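Local atomic coordinates of computational designed protein based on evolution (Synthetic construct, PDB entry 6JCC), a protein that has no known natural function, being a designed, all-helical single-chain protein that probably adopts the caspase recruitment domain fold of the death-fold superfamily. Residues L29-P32 with L33-L37; A77-H81 with G82-L86. All coordinates share one frame; numbering follows the deposited sequence.

Contact 1. Residues L29-P32 with L33-L37; sequences LEEP and LRRGL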
loop_
_atom_site.group_PDB
_atom_site.type_symbol
_atom_site.label_atom_id
_atom_site.label_comp_id
_atom_site.label_asym_id
_atom_site.label_seq_id
_atom_site.Cartn_x
_atom_site.Cartn_y
_atom_site.Cartn_z
ATOM N N LEU A 29 -0.211 -7.154 -2.080
ATOM C CA LEU A 29 1.032 -6.884 -2.815
ATOM C C LEU A 29 1.500 -8.046 -3.705
ATOM O O LEU A 29 2.636 -8.035 -4.174
ATOM C CB LEU A 29 2.144 -6.507 -1.827
ATOM C CG LEU A 29 1.959 -5.182 -1.088
ATOM C CD1 LEU A 29 2.881 -5.113 0.121
ATOM C CD2 LEU A 29 2.201 -3.999 -2.013
ATOM N N GLU A 30 0.626 -9.022 -3.959
ATOM C CA GLU A 30 0.953 -10.192 -4.788
ATOM C C GLU A 30 1.685 -9.847 -6.071
ATOM O O GLU A 30 2.790 -10.322 -6.303
ATOM C CB GLU A 30 -0.313 -10.957 -5.178
ATOM C CG GLU A 30 -0.638 -12.138 -4.303
ATOM C CD GLU A 30 -1.612 -13.061 -4.987
ATOM O OE1 GLU A 30 -2.759 -12.641 -5.224
ATOM O OE2 GLU A 30 -1.218 -14.196 -5.305
ATOM N N GLU A 31 1.053 -9.026 -6.902
ATOM C CA GLU A 31 1.605 -8.725 -8.214
ATOM C C GLU A 31 2.923 -7.957 -8.139
ATOM O O GLU A 31 3.880 -8.344 -8.799
ATOM C CB GLU A 31 0.584 -8.013 -9.112
ATOM C CG GLU A 31 1.050 -7.846 -10.548
ATOM C CD GLU A 31 1.277 -9.177 -11.249
ATOM O OE1 GLU A 31 0.506 -10.124 -11.004
ATOM O OE2 GLU A 31 2.226 -9.287 -12.045
ATOM N N PRO A 32 2.991 -6.883 -7.332
ATOM C CA PRO A 32 4.287 -6.217 -7.192
ATOM C C PRO A 32 5.397 -7.119 -6.633
ATOM O O PRO A 32 6.540 -6.982 -7.035
ATOM C CB PRO A 32 4.005 -5.049 -6.242
ATOM C CG PRO A 32 2.537 -4.914 -6.152
ATOM C CD PRO A 32 1.881 -6.091 -6.773
ATOM N N LEU A 33 5.050 -8.040 -5.736
ATOM C CA LEU A 33 6.023 -9.012 -5.220
ATOM C C LEU A 33 6.548 -9.943 -6.319
ATOM O O LEU A 33 7.741 -10.216 -6.378
ATOM C CB LEU A 33 5.447 -9.831 -4.057
ATOM C CG LEU A 33 5.336 -9.094 -2.717
ATOM C CD1 LEU A 33 4.367 -9.800 -1.778
ATOM C CD2 LEU A 33 6.695 -8.931 -2.051
ATOM N N ARG A 34 5.663 -10.409 -7.195
ATOM C CA ARG A 34 6.075 -11.219 -8.352
ATOM C C ARG A 34 6.954 -10.468 -9.326
ATOM O O ARG A 34 7.715 -11.080 -10.060
ATOM C CB ARG A 34 4.874 -11.694 -9.147
ATOM C CG ARG A 34 4.024 -12.691 -8.432
ATOM C CD ARG A 34 2.925 -13.193 -9.344
ATOM N NE ARG A 34 1.826 -13.686 -8.538
ATOM C CZ ARG A 34 0.669 -14.123 -9.005
ATOM N NH1 ARG A 34 0.427 -14.141 -10.309
ATOM N NH2 ARG A 34 -0.250 -14.548 -8.150
ATOM N N ARG A 35 6.799 -9.147 -9.353
ATOM C CA ARG A 35 7.561 -8.269 -10.234
ATOM C C ARG A 35 8.756 -7.595 -9.538
ATOM O O ARG A 35 9.311 -6.622 -10.050
ATOM C CB ARG A 35 6.599 -7.253 -10.862
ATOM C CG ARG A 35 5.607 -7.936 -11.793
ATOM C CD ARG A 35 4.328 -7.164 -12.019
ATOM N NE ARG A 35 4.554 -5.888 -12.677
ATOM C CZ ARG A 35 3.782 -5.343 -13.623
ATOM N NH1 ARG A 35 4.130 -4.167 -14.120
ATOM N NH2 ARG A 35 2.686 -5.949 -14.096
ATOM N N GLY A 36 9.162 -8.127 -8.384
ATOM C CA GLY A 36 10.388 -7.708 -7.710
ATOM C C GLY A 36 10.388 -6.329 -7.073
ATOM O O GLY A 36 11.444 -5.709 -6.974
ATOM N N LEU A 37 9.227 -5.845 -6.628
ATOM C CA LEU A 37 9.141 -4.529 -5.969
ATOM C C LEU A 37 10.070 -4.477 -4.756
ATOM O O LEU A 37 10.808 -3.514 -4.558
ATOM C CB LEU A 37 7.702 -4.230 -5.529
ATOM C CG LEU A 37 7.430 -2.852 -4.907
ATOM C CD1 LEU A 37 7.566 -1.760 -5.955
ATOM C CD2 LEU A 37 6.051 -2.807 -4.264
#
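L29 opens the short helix 30-34 from its N-cap position, its carbonyl O taking the N-H of L33 at 2.9 Å, almost in line with the C=O bond. L29 CB lies 4.0 Å from L33 CD1, and the L29 side chain also touches L43, L59 and L74 of three other helices. E30 repeats the backbone bond one residue on, to R34 N, and adds a salt bridge. The side chains of E30 and R34 run side by side, pointing the same way, with carboxylate and guanidinium planes nearly perpendicular, and E30 OE2 receives R34 NH2 at 3.0 Å from above the carboxylate plane, through a bent bond of 137°. E31 turns the other way: CG stands anti to the backbone N (chi1 -172°) and the chain then bends, which brings OE2 to 3.9 Å from R35 NH2, a long salt bridge at the edge of a guanidinium whose NE is engaged by E70. P32 closes the turn. P32 O accepts L37 N at 2.9 Å, and with G36 N bonded to L33 O this makes a Schellman motif with G36, at positive phi, as C-prime residue. On the buried side, P32 CB meets L37 CD2 at 3.6 Å, beside L66. The glutamates open the helix, R34 lies in its last turn and R35 just beyond, an order of charge that would probably interact favourably with the helix dipole and suits the E-to-R pairs.

Contact 2. Residues A77-H81 with G82-L86; sequences ALRAH and GYQAL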
loop_
_atom_site.group_PDB
_atom_site.type_symbol
_atom_site.label_atom_id
_atom_site.label_comp_id
_atom_site.label_asym_id
_atom_site.label_seq_id
_atom_site.Cartn_x
_atom_site.Cartn_y
_atom_site.Cartn_z
ATOM N N ALA A 77 -6.937 -6.132 -5.623
ATOM C CA ALA A 77 -6.719 -7.108 -4.556
ATOM C C ALA A 77 -7.451 -6.736 -3.266
ATOM O O ALA A 77 -8.010 -7.612 -2.604
ATOM C CB ALA A 77 -5.236 -7.280 -4.292
ATOM N N LEU A 78 -7.443 -5.449 -2.911
ATOM C CA LEU A 78 -8.234 -4.965 -1.770
ATOM C C LEU A 78 -9.713 -5.293 -1.942
ATOM O O LEU A 78 -10.356 -5.775 -1.009
ATOM C CB LEU A 78 -8.066 -3.455 -1.566
ATOM C CG LEU A 78 -6.827 -3.038 -0.781
ATOM C CD1 LEU A 78 -6.529 -1.565 -1.013
ATOM C CD2 LEU A 78 -6.997 -3.322 0.708
ATOM N N ARG A 79 -10.238 -5.040 -3.140
ATOM C CA ARG A 79 -11.637 -5.354 -3.452
ATOM C C ARG A 79 -11.897 -6.853 -3.386
ATOM O O ARG A 79 -12.892 -7.285 -2.811
ATOM C CB ARG A 79 -12.022 -4.832 -4.835
ATOM C CG ARG A 79 -12.006 -3.320 -4.940
ATOM C CD ARG A 79 -12.547 -2.856 -6.279
ATOM N NE ARG A 79 -12.110 -1.495 -6.587
ATOM C CZ ARG A 79 -12.579 -0.385 -6.015
ATOM N NH1 ARG A 79 -13.526 -0.431 -5.076
ATOM N NH2 ARG A 79 -12.089 0.796 -6.386
ATOM N N ALA A 80 -10.986 -7.639 -3.955
ATOM C CA ALA A 80 -11.106 -9.099 -3.945
ATOM C C ALA A 80 -11.094 -9.721 -2.541
ATOM O O ALA A 80 -11.686 -10.778 -2.338
ATOM C CB ALA A 80 -10.020 -9.720 -4.808
ATOM N N HIS A 81 -10.431 -9.064 -1.586
ATOM C CA HIS A 81 -10.400 -9.508 -0.182
ATOM C C HIS A 81 -11.545 -8.968 0.682
ATOM O O HIS A 81 -11.655 -9.337 1.854
ATOM C CB HIS A 81 -9.053 -9.154 0.458
ATOM C CG HIS A 81 -7.928 -10.020 -0.007
ATOM N ND1 HIS A 81 -7.263 -9.805 -1.194
ATOM C CD2 HIS A 81 -7.358 -11.114 0.549
ATOM C CE1 HIS A 81 -6.325 -10.720 -1.343
ATOM N NE2 HIS A 81 -6.363 -11.530 -0.301
ATOM N N GLY A 82 -12.376 -8.098 0.108
ATOM C CA GLY A 82 -13.585 -7.590 0.756
ATOM C C GLY A 82 -13.501 -6.177 1.314
ATOM O O GLY A 82 -14.223 -5.859 2.257
ATOM N N TYR A 83 -12.651 -5.324 0.739
ATOM C CA TYR A 83 -12.438 -3.957 1.249
ATOM C C TYR A 83 -12.637 -2.909 0.156
ATOM O O TYR A 83 -11.681 -2.311 -0.342
ATOM C CB TYR A 83 -11.053 -3.841 1.895
ATOM C CG TYR A 83 -10.893 -4.777 3.066
ATOM C CD1 TYR A 83 -11.377 -4.431 4.327
ATOM C CD2 TYR A 83 -10.298 -6.027 2.909
ATOM C CE1 TYR A 83 -11.255 -5.296 5.404
ATOM C CE2 TYR A 83 -10.172 -6.900 3.980
ATOM C CZ TYR A 83 -10.652 -6.531 5.224
ATOM O OH TYR A 83 -10.534 -7.387 6.291
ATOM N N GLN A 84 -13.901 -2.684 -0.198
ATOM C CA GLN A 84 -14.268 -1.737 -1.256
ATOM C C GLN A 84 -13.928 -0.296 -0.877
ATOM O O GLN A 84 -13.335 0.429 -1.673
ATOM C CB GLN A 84 -15.762 -1.835 -1.587
ATOM C CG GLN A 84 -16.186 -3.145 -2.235
ATOM C CD GLN A 84 -15.730 -3.295 -3.681
ATOM O OE1 GLN A 84 -15.584 -2.313 -4.409
ATOM N NE2 GLN A 84 -15.514 -4.536 -4.109
ATOM N N ALA A 85 -14.310 0.105 0.337
ATOM C CA ALA A 85 -14.078 1.473 0.817
ATOM C C ALA A 85 -12.591 1.817 0.901
ATOM O O ALA A 85 -12.181 2.898 0.471
ATOM C CB ALA A 85 -14.751 1.691 2.165
ATOM N N LEU A 86 -11.784 0.907 1.441
ATOM C CA LEU A 86 -10.331 1.117 1.484
ATOM C C LEU A 86 -9.702 1.153 0.092
ATOM O O LEU A 86 -8.774 1.926 -0.142
ATOM C CB LEU A 86 -9.638 0.059 2.344
ATOM C CG LEU A 86 -9.980 0.087 3.834
ATOM C CD1 LEU A 86 -9.298 -1.071 4.542
ATOM C CD2 LEU A 86 -9.587 1.400 4.485
#
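The guanidinium of R79 and the amide of Q84 are turned only 29° apart, and Q84 lies at the edge of the guanidinium, not over a face. R79 NH1 gives a hydrogen bond of 2.9 Å to Q84 OE1, which it reaches from above the amide plane. Q84 NE2 rests 3.6 Å from R79 CB, so the bent glutamine lies across the aliphatic part of the arginine. The imidazole of H81 turns its edge to the preceding turn: ND1 donates to A77 O at 2.7 Å, nearly straight and in the ring plane. That oxygen also accepts H81 N, and the two donors approach from opposite faces of the carbonyl plane. For the Y83 ring, L78 O is at the edge, while CE2 is 3.6 Å from H81 O.

Helix 68-80 ends here in a Schellman motif, with G82 at positive phi, its N bonded to R79 O and Y83 N bonded to L78 O at 2.9 Å. Y83 then stands at the N-cap position of helix 84-93, making the turn a tight helix-to-helix connection. R79 spans it, its NH2 salt-bridged to D88 one turn beyond Q84; with an alanine in its place, D88 is likely to lose this charge partner and Q84 OE1 the R79 donor. On the apolar side of the turn, L78 CD2 lies 4.3 Å from Y83 CB, and the leucine touches I19, I28 and L90.

Both contacts lie partly buried, each centred about 12 Å from the middle of the chain, and their own centres are 18 Å apart. They share a Schellman ending with glycine at positive phi, but contact 1 holds one short helix together, whereas contact 2 joins two successive helices, 68-80 and 84-93. Helix 68-80 borders both: L74 and A73 meet contact 1, and its last turn belongs to contact 2. Glutamate-arginine pairs form within contact 1, while the arginine of contact 2 bonds an amide inside the contact and finds its carboxylate, D88, further along helix 84-93. The buried residues are L29 and P32 in contact 1 and the leucines L78 and L86 in contact 2.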